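PDB 2GFG: BH2851 from Bacillus halodurans, which is of unknown function but is probably a CYTH-family enzyme acting on phosphorylated substrates, perhaps as a phosphatase or an adenylate cyclase. Local coordinates for residues L68-Q81 with P98-S110. Numbering follows the deposited sequence.
Sequences LKQPHPAGLLETNQ and PSGEVMDALRDLS
Leu68 packs on Val102, Ala105 and Leu106 of helix 101-108, and Thr79, its hydrogen-bonded partner on the next strand of a beta hairpin, reaches Glu101 and Val102, an example of how a short helix covers the outside of the closed antiparallel barrel of a CYTH domain. Packing is tight around Leu68. With CG anti to the backbone N (chi1 176°), its two methyls reach the helix: CD2 presses on Ala105 CB at a snug 3.5 Å, slightly under normal carbon-carbon spacing, while CD1 lies 3.8 Å from Leu106 CD2. Leu55 of strand 54-60 also touches Leu68, Val102 and Leu106, extending this apolar patch across the barrel wall. Thr79 adds its methyl CG2, set crosswise against Glu101 CB at 3.8 Å.

Toward the hairpin turn the fit gives way to water. Gln70 lays its amide oxygen over Ala105 CB, and its NE2 passes the methyls of Leu109 to donate to a water that in turn donates to Ala105 O. At the other end, the extended Gln81 side chain lies across the start of the helix, where its NE2 donates to Ser99 O from above the carbonyl plane (3.2 Å). Were Gln81 replaced by alanine, Ser99 O would probably lose this donor and the water bound to OE1 one of its partners, with a gap left beside Gly100. That second water completes the link, donating to Gln81 OE1 (2.7 Å) and Pro98 O while accepting from Met103 N.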
ATOM      1  N   LEU A  68      -5.463  -4.926  -6.852  1.00 42.98           N
ATOM      2  CA  LEU A  68      -4.935  -4.122  -7.940  1.00 43.74           C
ATOM      3  C   LEU A  68      -5.180  -2.640  -7.621  1.00 44.08           C
ATOM      4  O   LEU A  68      -6.225  -2.286  -7.061  1.00 44.80           O
ATOM      5  CB  LEU A  68      -5.622  -4.493  -9.263  1.00 43.98           C
ATOM      6  CG  LEU A  68      -5.246  -3.673 -10.514  1.00 45.12           C
ATOM      7  CD1 LEU A  68      -3.766  -3.817 -10.856  1.00 44.51           C
ATOM      8  CD2 LEU A  68      -6.115  -4.082 -11.701  1.00 45.50           C
ATOM      9  N   LYS A  69      -4.184  -1.798  -7.919  1.00 43.28           N
ATOM     10  CA  LYS A  69      -4.331  -0.331  -7.877  1.00 43.39           C
ATOM     11  C   LYS A  69      -4.013   0.190  -9.242  1.00 42.90           C
ATOM     12  O   LYS A  69      -2.967  -0.131  -9.780  1.00 42.47           O
ATOM     13  CB  LYS A  69      -3.365   0.293  -6.878  1.00 44.58           C
ATOM     14  CG  LYS A  69      -3.690   0.016  -5.434  1.00 47.74           C
ATOM     15  CD  LYS A  69      -2.658   0.666  -4.501  1.00 49.07           C
ATOM     16  CE  LYS A  69      -2.981   0.390  -3.036  1.00 52.05           C
ATOM     17  NZ  LYS A  69      -2.072   1.117  -2.098  1.00 53.38           N
ATOM     18  N   GLN A  70      -4.929   0.981  -9.820  1.00 41.98           N
ATOM     19  CA  GLN A  70      -4.728   1.566 -11.172  1.00 42.69           C
ATOM     20  C   GLN A  70      -5.157   3.035 -11.194  1.00 42.32           C
ATOM     21  O   GLN A  70      -5.825   3.494 -10.269  1.00 42.23           O
ATOM     22  CB  GLN A  70      -5.500   0.757 -12.237  1.00 42.92           C
ATOM     23  CG  GLN A  70      -7.018   0.744 -12.051  1.00 42.59           C
ATOM     24  CD  GLN A  70      -7.707  -0.250 -12.970  1.00 44.75           C
ATOM     25  OE1 GLN A  70      -8.210  -1.281 -12.517  1.00 42.65           O
ATOM     26  NE2 GLN A  70      -7.714   0.047 -14.282  1.00 41.32           N
ATOM     27  N   PRO A  71      -4.722   3.795 -12.227  1.00 44.11           N
ATOM     28  CA  PRO A  71      -5.127   5.205 -12.342  1.00 45.52           C
ATOM     29  C   PRO A  71      -6.658   5.425 -12.420  1.00 46.96           C
ATOM     30  O   PRO A  71      -7.402   4.545 -12.868  1.00 46.51           O
ATOM     31  CB  PRO A  71      -4.452   5.658 -13.640  1.00 45.43           C
ATOM     32  CG  PRO A  71      -3.299   4.765 -13.794  1.00 44.81           C
ATOM     33  CD  PRO A  71      -3.732   3.436 -13.268  1.00 44.64           C
ATOM     34  N   HIS A  72      -7.093   6.591 -11.960  1.00 48.18           N
ATOM     35  CA  HIS A  72      -8.513   6.950 -11.903  1.00 49.31           C
ATOM     36  C   HIS A  72      -8.603   8.476 -11.881  1.00 49.91           C
ATOM     37  O   HIS A  72      -7.677   9.127 -11.398  1.00 50.53           O
ATOM     38  CB  HIS A  72      -9.144   6.359 -10.637  1.00 50.23           C
ATOM     39  CG  HIS A  72     -10.632   6.255 -10.693  1.00 49.95           C
ATOM     40  ND1 HIS A  72     -11.466   7.130 -10.025  1.00 52.42           N
ATOM     41  CD2 HIS A  72     -11.442   5.381 -11.336  1.00 49.12           C
ATOM     42  CE1 HIS A  72     -12.723   6.796 -10.255  1.00 52.21           C
ATOM     43  NE2 HIS A  72     -12.736   5.737 -11.046  1.00 51.39           N
ATOM     44  N   PRO A  73      -9.687   9.065 -12.477  1.00 51.06           N
ATOM     45  CA  PRO A  73      -9.817  10.540 -12.481  1.00 52.68           C
ATOM     46  C   PRO A  73      -9.430  11.194 -11.140  1.00 54.09           C
ATOM     47  O   PRO A  73      -8.552  12.058 -11.109  1.00 54.86           O
ATOM     48  CB  PRO A  73     -11.294  10.752 -12.795  1.00 52.80           C
ATOM     49  CG  PRO A  73     -11.642   9.601 -13.691  1.00 52.71           C
ATOM     50  CD  PRO A  73     -10.785   8.424 -13.235  1.00 50.53           C
ATOM     51  N   ALA A  74     -10.025  10.707 -10.045  1.00 55.36           N
ATOM     52  CA  ALA A  74      -9.671  11.147  -8.691  1.00 55.43           C
ATOM     53  C   ALA A  74      -8.962  10.006  -7.949  1.00 55.47           C
ATOM     54  O   ALA A  74      -9.536   8.945  -7.750  1.00 56.55           O
ATOM     55  CB  ALA A  74     -10.908  11.569  -7.943  1.00 56.34           C
ATOM     56  N   GLY A  75      -7.694  10.222  -7.591  1.00 54.29           N
ATOM     57  CA  GLY A  75      -6.912   9.228  -6.851  1.00 53.73           C
ATOM     58  C   GLY A  75      -6.609   7.986  -7.675  1.00 53.24           C
ATOM     59  O   GLY A  75      -6.372   8.075  -8.893  1.00 53.76           O
ATOM     60  N   LEU A  76      -6.579   6.831  -7.001  1.00 50.31           N
ATOM     61  CA  LEU A  76      -6.409   5.544  -7.659  1.00 49.56           C
ATOM     62  C   LEU A  76      -7.624   4.661  -7.394  1.00 48.20           C
ATOM     63  O   LEU A  76      -8.228   4.725  -6.319  1.00 47.97           O
ATOM     64  CB  LEU A  76      -5.146   4.827  -7.145  1.00 51.63           C
ATOM     65  CG  LEU A  76      -3.769   5.436  -7.432  1.00 54.24           C
ATOM     66  CD1 LEU A  76      -2.681   4.525  -6.871  1.00 54.73           C
ATOM     67  CD2 LEU A  76      -3.538   5.691  -8.947  1.00 56.19           C
ATOM     68  N   LEU A  77      -7.982   3.847  -8.388  1.00 48.08           N
ATOM     69  CA  LEU A  77      -9.027   2.830  -8.231  1.00 46.78           C
ATOM     70  C   LEU A  77      -8.406   1.580  -7.649  1.00 46.77           C
ATOM     71  O   LEU A  77      -7.497   0.986  -8.255  1.00 46.24           O
ATOM     72  CB  LEU A  77      -9.675   2.509  -9.577  1.00 47.36           C
ATOM     73  CG  LEU A  77     -10.628   1.300  -9.643  1.00 46.84           C
ATOM     74  CD1 LEU A  77     -11.735   1.404  -8.604  1.00 46.58           C
ATOM     75  CD2 LEU A  77     -11.212   1.179 -11.043  1.00 47.32           C
ATOM     76  N   GLU A  78      -8.901   1.170  -6.478  1.00 45.60           N
ATOM     77  CA  GLU A  78      -8.422  -0.018  -5.806  1.00 46.07           C
ATOM     78  C   GLU A  78      -9.463  -1.131  -5.928  1.00 45.32           C
ATOM     79  O   GLU A  78     -10.605  -0.963  -5.510  1.00 45.34           O
ATOM     80  CB  GLU A  78      -8.153   0.284  -4.335  1.00 47.56           C
ATOM     81  CG  GLU A  78      -7.227  -0.708  -3.671  1.00 52.84           C
ATOM     82  CD  GLU A  78      -7.040  -0.429  -2.191  1.00 56.43           C
ATOM     83  OE1 GLU A  78      -8.017  -0.543  -1.445  1.00 58.84           O
ATOM     84  OE2 GLU A  78      -5.906  -0.145  -1.775  1.00 55.94           O
ATOM     85  N   THR A  79      -9.077  -2.233  -6.564  1.00 44.19           N
ATOM     86  CA  THR A  79      -9.944  -3.402  -6.703  1.00 43.41           C
ATOM     87  C   THR A  79      -9.435  -4.502  -5.792  1.00 42.51           C
ATOM     88  O   THR A  79      -8.327  -5.024  -5.994  1.00 40.24           O
ATOM     89  CB  THR A  79      -9.986  -3.896  -8.160  1.00 42.15           C
ATOM     90  OG1 THR A  79     -10.393  -2.825  -9.005  1.00 43.55           O
ATOM     91  CG2 THR A  79     -10.968  -5.066  -8.320  1.00 43.74           C
ATOM     92  N   ASN A  80     -10.240  -4.839  -4.770  1.00 42.59           N
ATOM     93  CA  ASN A  80      -9.863  -5.822  -3.753  1.00 43.31           C
ATOM     94  C   ASN A  80     -10.629  -7.137  -3.930  1.00 44.53           C
ATOM     95  O   ASN A  80     -11.823  -7.135  -4.281  1.00 45.17           O
ATOM     96  CB  ASN A  80     -10.139  -5.259  -2.350  1.00 45.15           C
ATOM     97  CG  ASN A  80      -9.329  -4.006  -2.049  1.00 46.93           C
ATOM     98  OD1 ASN A  80      -8.099  -3.997  -2.184  1.00 47.75           O
ATOM     99  ND2 ASN A  80     -10.005  -2.963  -1.590  1.00 46.40           N
ATOM    100  N   GLN A  81      -9.950  -8.256  -3.671  1.00 43.61           N
ATOM    101  CA  GLN A  81     -10.581  -9.585  -3.724  1.00 43.77           C
ATOM    102  C   GLN A  81      -9.977 -10.488  -2.661  1.00 43.40           C
ATOM    103  O   GLN A  81      -8.760 -10.635  -2.593  1.00 44.28           O
ATOM    104  CB  GLN A  81     -10.387 -10.201  -5.103  1.00 43.72           C
ATOM    105  CG  GLN A  81     -11.129 -11.524  -5.342  1.00 41.93           C
ATOM    106  CD  GLN A  81     -10.788 -12.137  -6.694  1.00 41.26           C
ATOM    107  OE1 GLN A  81     -10.414 -11.427  -7.640  1.00 42.97           O
ATOM    108  NE2 GLN A  81     -10.878 -13.457  -6.784  1.00 37.45           N
ATOM    109  N   PRO A  98      -6.508 -16.565  -9.408  1.00 49.58           N
ATOM    110  CA  PRO A  98      -7.893 -16.934  -9.510  1.00 49.79           C
ATOM    111  C   PRO A  98      -8.691 -15.941 -10.341  1.00 49.87           C
ATOM    112  O   PRO A  98      -8.350 -14.748 -10.391  1.00 50.08           O
ATOM    113  CB  PRO A  98      -8.361 -16.901  -8.057  1.00 50.04           C
ATOM    114  CG  PRO A  98      -7.545 -15.857  -7.426  1.00 50.48           C
ATOM    115  CD  PRO A  98      -6.241 -15.791  -8.177  1.00 50.12           C
ATOM    116  N   SER A  99      -9.746 -16.436 -10.985  1.00 48.91           N
ATOM    117  CA  SER A  99     -10.678 -15.591 -11.713  1.00 49.37           C
ATOM    118  C   SER A  99     -11.418 -14.674 -10.743  1.00 48.96           C
ATOM    119  O   SER A  99     -11.564 -14.993  -9.556  1.00 49.33           O
ATOM    120  CB  SER A  99     -11.682 -16.448 -12.480  1.00 49.54           C
ATOM    121  OG  SER A  99     -12.315 -17.367 -11.614  1.00 51.80           O
ATOM    122  N   GLY A 100     -11.879 -13.539 -11.252  1.00 48.63           N
ATOM    123  CA  GLY A 100     -12.552 -12.534 -10.425  1.00 48.25           C
ATOM    124  C   GLY A 100     -12.305 -11.140 -10.932  1.00 47.23           C
ATOM    125  O   GLY A 100     -11.776 -10.953 -12.027  1.00 48.29           O
ATOM    126  N   GLU A 101     -12.664 -10.153 -10.120  1.00 47.33           N
ATOM    127  CA  GLU A 101     -12.613  -8.731 -10.537  1.00 46.60           C
ATOM    128  C   GLU A 101     -11.191  -8.220 -10.757  1.00 43.78           C
ATOM    129  O   GLU A 101     -10.973  -7.335 -11.577  1.00 42.44           O
ATOM    130  CB  GLU A 101     -13.335  -7.847  -9.514  1.00 48.14           C
ATOM    131  CG  GLU A 101     -14.873  -8.059  -9.461  1.00 52.51           C
ATOM    132  CD  GLU A 101     -15.628  -7.436 -10.663  1.00 57.97           C
ATOM    133  OE1 GLU A 101     -14.982  -6.827 -11.549  1.00 62.98           O
ATOM    134  OE2 GLU A 101     -16.877  -7.547 -10.699  1.00 61.17           O
ATOM    135  N   VAL A 102     -10.232  -8.769 -10.010  1.00 42.91           N
ATOM    136  CA  VAL A 102      -8.828  -8.375 -10.152  1.00 42.42           C
ATOM    137  C   VAL A 102      -8.289  -8.882 -11.494  1.00 42.13           C
ATOM    138  O   VAL A 102      -7.718  -8.121 -12.267  1.00 40.85           O
ATOM    139  CB  VAL A 102      -7.955  -8.913  -8.982  1.00 42.25           C
ATOM    140  CG1 VAL A 102      -6.476  -8.593  -9.211  1.00 43.00           C
ATOM    141  CG2 VAL A 102      -8.423  -8.323  -7.660  1.00 44.90           C
HETATM  142  N   MSE A 103      -8.506 -10.178 -11.754  1.00 42.61           N
HETATM  143  CA  MSE A 103      -8.146 -10.809 -13.034  1.00 44.41           C
HETATM  144  C   MSE A 103      -8.771 -10.045 -14.211  1.00 42.61           C
HETATM  145  O   MSE A 103      -8.091  -9.749 -15.203  1.00 41.24           O
HETATM  146  CB  MSE A 103      -8.618 -12.281 -13.032  1.00 47.29           C
HETATM  147  CG  MSE A 103      -8.389 -13.059 -14.330  1.00 54.46           C
HETATM  148 SE   MSE A 103      -6.610 -13.697 -14.525  0.75 74.19          SE
HETATM  149  CE  MSE A 103      -6.611 -15.031 -13.172  1.00 67.99           C
ATOM    150  N   ASP A 104     -10.059  -9.702 -14.073  1.00 41.69           N
ATOM    151  CA  ASP A 104     -10.796  -8.961 -15.121  1.00 41.87           C
ATOM    152  C   ASP A 104     -10.149  -7.611 -15.430  1.00 41.13           C
ATOM    153  O   ASP A 104      -9.955  -7.267 -16.585  1.00 41.14           O
ATOM    154  CB  ASP A 104     -12.252  -8.738 -14.699  1.00 42.19           C
ATOM    155  CG  ASP A 104     -13.069 -10.032 -14.668  1.00 47.15           C
ATOM    156  OD1 ASP A 104     -12.627 -11.063 -15.257  1.00 50.29           O
ATOM    157  OD2 ASP A 104     -14.162 -10.013 -14.058  1.00 50.61           O
ATOM    158  N   ALA A 105      -9.826  -6.854 -14.381  1.00 40.78           N
ATOM    159  CA  ALA A 105      -9.196  -5.530 -14.531  1.00 40.90           C
ATOM    160  C   ALA A 105      -7.782  -5.623 -15.135  1.00 41.21           C
ATOM    161  O   ALA A 105      -7.357  -4.722 -15.853  1.00 41.43           O
ATOM    162  CB  ALA A 105      -9.150  -4.818 -13.204  1.00 41.48           C
ATOM    163  N   LEU A 106      -7.052  -6.704 -14.811  1.00 40.75           N
ATOM    164  CA  LEU A 106      -5.720  -6.940 -15.397  1.00 41.52           C
ATOM    165  C   LEU A 106      -5.832  -7.201 -16.892  1.00 41.68           C
ATOM    166  O   LEU A 106      -5.082  -6.624 -17.688  1.00 41.59           O
ATOM    167  CB  LEU A 106      -5.012  -8.130 -14.712  1.00 42.93           C
ATOM    168  CG  LEU A 106      -4.526  -7.941 -13.277  1.00 41.69           C
ATOM    169  CD1 LEU A 106      -3.954  -9.238 -12.754  1.00 44.68           C
ATOM    170  CD2 LEU A 106      -3.497  -6.830 -13.176  1.00 44.05           C
ATOM    171  N   ARG A 107      -6.797  -8.047 -17.271  1.00 41.79           N
ATOM    172  CA  ARG A 107      -7.047  -8.358 -18.684  1.00 42.25           C
ATOM    173  C   ARG A 107      -7.573  -7.137 -19.465  1.00 40.87           C
ATOM    174  O   ARG A 107      -7.237  -6.967 -20.626  1.00 40.70           O
ATOM    175  CB  ARG A 107      -8.005  -9.564 -18.819  1.00 43.80           C
ATOM    176  CG  ARG A 107      -7.339 -10.894 -18.409  1.00 49.08           C
ATOM    177  CD  ARG A 107      -8.113 -12.150 -18.868  1.00 54.46           C
ATOM    178  NE  ARG A 107      -9.122 -12.582 -17.878  1.00 59.36           N
ATOM    179  CZ  ARG A 107      -9.399 -13.870 -17.558  1.00 61.02           C
ATOM    180  NH1 ARG A 107      -8.673 -14.891 -18.057  1.00 61.16           N
ATOM    181  NH2 ARG A 107     -10.354 -14.132 -16.662  1.00 60.50           N
ATOM    182  N   ASP A 108      -8.341  -6.261 -18.794  1.00 40.01           N
ATOM    183  CA  ASP A 108      -8.787  -4.977 -19.416  1.00 39.38           C
ATOM    184  C   ASP A 108      -7.598  -4.025 -19.697  1.00 39.05           C
ATOM    185  O   ASP A 108      -7.676  -3.178 -20.580  1.00 38.48           O
ATOM    186  CB  ASP A 108      -9.817  -4.256 -18.534  1.00 38.26           C
ATOM    187  CG  ASP A 108     -11.159  -4.984 -18.466  1.00 40.09           C
ATOM    188  OD1 ASP A 108     -11.385  -5.946 -19.242  1.00 40.17           O
ATOM    189  OD2 ASP A 108     -11.995  -4.589 -17.627  1.00 45.71           O
ATOM    190  N   LEU A 109      -6.521  -4.167 -18.918  1.00 39.65           N
ATOM    191  CA  LEU A 109      -5.282  -3.378 -19.117  1.00 41.23           C
ATOM    192  C   LEU A 109      -4.272  -4.065 -20.083  1.00 40.85           C
ATOM    193  O   LEU A 109      -3.158  -3.570 -20.266  1.00 40.92           O
ATOM    194  CB  LEU A 109      -4.602  -3.108 -17.759  1.00 41.91           C
ATOM    195  CG  LEU A 109      -5.364  -2.196 -16.783  1.00 45.16           C
ATOM    196  CD1 LEU A 109      -4.704  -2.211 -15.423  1.00 46.66           C
ATOM    197  CD2 LEU A 109      -5.468  -0.761 -17.314  1.00 46.81           C
ATOM    198  N   SER A 110      -4.687  -5.186 -20.702  1.00 41.23           N
ATOM    199  CA  SER A 110      -3.822  -5.980 -21.627  1.00 42.33           C
ATOM    200  C   SER A 110      -2.529  -6.492 -20.944  1.00 43.87           C
ATOM    201  O   SER A 110      -1.478  -6.624 -21.586  1.00 44.83           O
ATOM    202  CB  SER A 110      -3.496  -5.187 -22.914  1.00 42.35           C
ATOM    203  OG  SER A 110      -4.648  -5.039 -23.726  1.00 42.77           O
TER
HETATM  204  O   HOH W   1      -8.727  -2.064 -15.804  1.00 41.94           O
HETATM  205  O   HOH W   2      -9.070 -12.346  -9.839  1.00 34.30           O